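PDB 5NRM: endoglucanase from Acetivibrio cellulolyticus, which carries, in this piece of the scaffoldin, a type I cohesin domain that binds enzyme-borne dockerins during cellulosome assembly. Local coordinates for residues L5-V10 with V133-V138. Sequence-based numbering, arbitrary orientation.
Sequences LSIDTV and VTNGAV
Two runs of parallel pairing, Leu5-Ser6 with Val133-Thr134 and Thr9-Val10 with Ala137-Val138, join strand 4-12 to strand 132-140, and a water bridges the break between them. In the first run Thr134 N donates to Leu5 O in the carbonyl plane (3.0 Å), and Thr134 O takes Ile7 N at 2.9 Å, almost along its C=O axis. The second run repeats the scheme less evenly: Ala137 N reaches Asp8 O at 3.2 Å from above the carbonyl plane, while Val10 N meets Ala137 O at 2.9 Å, again nearly end-on.

At the break, the water donates to both Ile7 O (2.7 Å) and Asn135 O (2.9 Å), and it also hydrogen-bonds Thr9 OG1. That hydroxyl lies beside its own backbone N, anti to the carbonyl carbon (chi1 -66°). On the other side Ile7 turns CB and CG2 over the Gly136 backbone, CG2 standing 4.0 Å from Gly136 CA. Gly136 CA faces Ile7 O and Asp8 O together in CA-H...O contacts, 3.4 Å to Asp8 O, so the backbones come together here without a side chain between them. Farther along, Val10 and Val138 cross obliquely, CG2 to CG2.

The Asn135 side chain leaves its backbone on the side away from 5-10, and OD1 accepts from Ile115 N in strand 110-116; Ile115 also packs against Leu5, Ile7 and Val133. Strand 17-25 flanks the other edge of 4-12, so the contact lies within a sheet of the cohesin beta-sandwich, joining its first and last strands. Its chemistry implies a chiefly backbone closure of the domain's two ends, with one water satisfying two carbonyls that direct pairing misses.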
loop_
_atom_site.group_PDB
_atom_site.type_symbol
_atom_site.label_atom_id
_atom_site.label_comp_id
_atom_site.label_asym_id
_atom_site.label_seq_id
_atom_site.Cartn_x
_atom_site.Cartn_y
_atom_site.Cartn_z
ATOM N N LEU A 5 -10.547 0.071 6.268
ATOM C CA LEU A 5 -9.752 0.942 5.390
ATOM C C LEU A 5 -10.715 1.917 4.753
ATOM O O LEU A 5 -11.628 1.518 4.021
ATOM C CB LEU A 5 -9.068 0.063 4.344
ATOM C CG LEU A 5 -8.436 0.755 3.153
ATOM C CD1 LEU A 5 -7.360 1.776 3.635
ATOM C CD2 LEU A 5 -7.861 -0.159 2.072
ATOM N N SER A 6 -10.526 3.223 4.994
ATOM C CA SER A 6 -11.427 4.231 4.501
ATOM C C SER A 6 -10.721 5.408 3.899
ATOM O O SER A 6 -9.578 5.777 4.260
ATOM C CB SER A 6 -12.370 4.705 5.582
ATOM O OG SER A 6 -11.669 5.374 6.628
ATOM N N ILE A 7 -11.383 6.007 2.944
ATOM C CA ILE A 7 -10.901 7.235 2.329
ATOM C C ILE A 7 -11.886 8.316 2.663
ATOM O O ILE A 7 -13.083 8.133 2.540
ATOM C CB ILE A 7 -10.770 7.093 0.792
ATOM C CG1 ILE A 7 -9.913 5.872 0.503
ATOM C CG2 ILE A 7 -10.273 8.423 0.191
ATOM C CD1 ILE A 7 -9.749 5.590 -0.972
ATOM N N ASP A 8 -11.381 9.403 3.214
ATOM C CA ASP A 8 -12.238 10.540 3.559
ATOM C C ASP A 8 -12.945 11.130 2.336
ATOM O O ASP A 8 -12.485 11.059 1.189
ATOM C CB ASP A 8 -11.493 11.671 4.269
ATOM C CG ASP A 8 -11.107 11.359 5.733
ATOM O OD1 ASP A 8 -11.414 10.270 6.292
ATOM O OD2 ASP A 8 -10.460 12.283 6.297
ATOM N N THR A 9 -14.085 11.725 2.660
ATOM C CA THR A 9 -14.744 12.635 1.745
ATOM C C THR A 9 -14.421 14.052 2.217
ATOM O O THR A 9 -14.748 14.405 3.393
ATOM C CB THR A 9 -16.252 12.419 1.770
ATOM O OG1 THR A 9 -16.532 11.107 1.241
ATOM C CG2 THR A 9 -16.977 13.447 0.918
ATOM N N VAL A 10 -13.771 14.837 1.350
ATOM C CA VAL A 10 -13.242 16.135 1.773
ATOM C C VAL A 10 -13.833 17.169 0.821
ATOM O O VAL A 10 -14.059 16.910 -0.362
ATOM C CB VAL A 10 -11.687 16.207 1.698
ATOM C CG1 VAL A 10 -11.037 15.137 2.591
ATOM C CG2 VAL A 10 -11.229 16.055 0.306
ATOM N N VAL A 133 -13.894 -1.890 3.368
ATOM C CA VAL A 133 -13.497 -0.726 2.600
ATOM C C VAL A 133 -14.638 0.321 2.522
ATOM O O VAL A 133 -15.779 0.001 2.212
ATOM C CB VAL A 133 -13.074 -1.142 1.197
ATOM C CG1 VAL A 133 -12.881 0.050 0.259
ATOM C CG2 VAL A 133 -11.839 -2.007 1.255
ATOM N N THR A 134 -14.309 1.606 2.720
ATOM C CA THR A 134 -15.241 2.686 2.452
ATOM C C THR A 134 -14.502 3.688 1.561
ATOM O O THR A 134 -13.414 4.181 1.904
ATOM C CB THR A 134 -15.673 3.389 3.750
ATOM O OG1 THR A 134 -16.242 2.400 4.614
ATOM C CG2 THR A 134 -16.664 4.531 3.447
ATOM N N ASN A 135 -15.072 3.980 0.409
ATOM C CA ASN A 135 -14.458 4.905 -0.509
ATOM C C ASN A 135 -14.840 6.367 -0.228
ATOM O O ASN A 135 -15.722 6.661 0.594
ATOM C CB ASN A 135 -14.827 4.518 -1.926
ATOM C CG ASN A 135 -14.209 3.193 -2.307
ATOM O OD1 ASN A 135 -13.051 2.936 -1.990
ATOM N ND2 ASN A 135 -14.993 2.330 -2.959
ATOM N N GLY A 136 -14.063 7.258 -0.827
ATOM C CA GLY A 136 -14.222 8.657 -0.575
ATOM C C GLY A 136 -14.267 9.475 -1.810
ATOM O O GLY A 136 -14.644 8.985 -2.941
ATOM N N ALA A 137 -13.935 10.757 -1.622
ATOM C CA ALA A 137 -14.120 11.734 -2.736
ATOM C C ALA A 137 -13.643 13.106 -2.336
ATOM O O ALA A 137 -13.570 13.412 -1.139
ATOM C CB ALA A 137 -15.605 11.862 -3.127
ATOM N N VAL A 138 -13.362 13.920 -3.358
ATOM C CA VAL A 138 -13.291 15.385 -3.194
ATOM C C VAL A 138 -14.604 15.973 -3.655
ATOM O O VAL A 138 -15.050 15.763 -4.816
ATOM C CB VAL A 138 -12.103 16.012 -3.942
ATOM C CG1 VAL A 138 -12.084 17.542 -3.700
ATOM C CG2 VAL A 138 -10.796 15.365 -3.580
HETATM O O HOH W 1 -15.714 8.711 2.633
#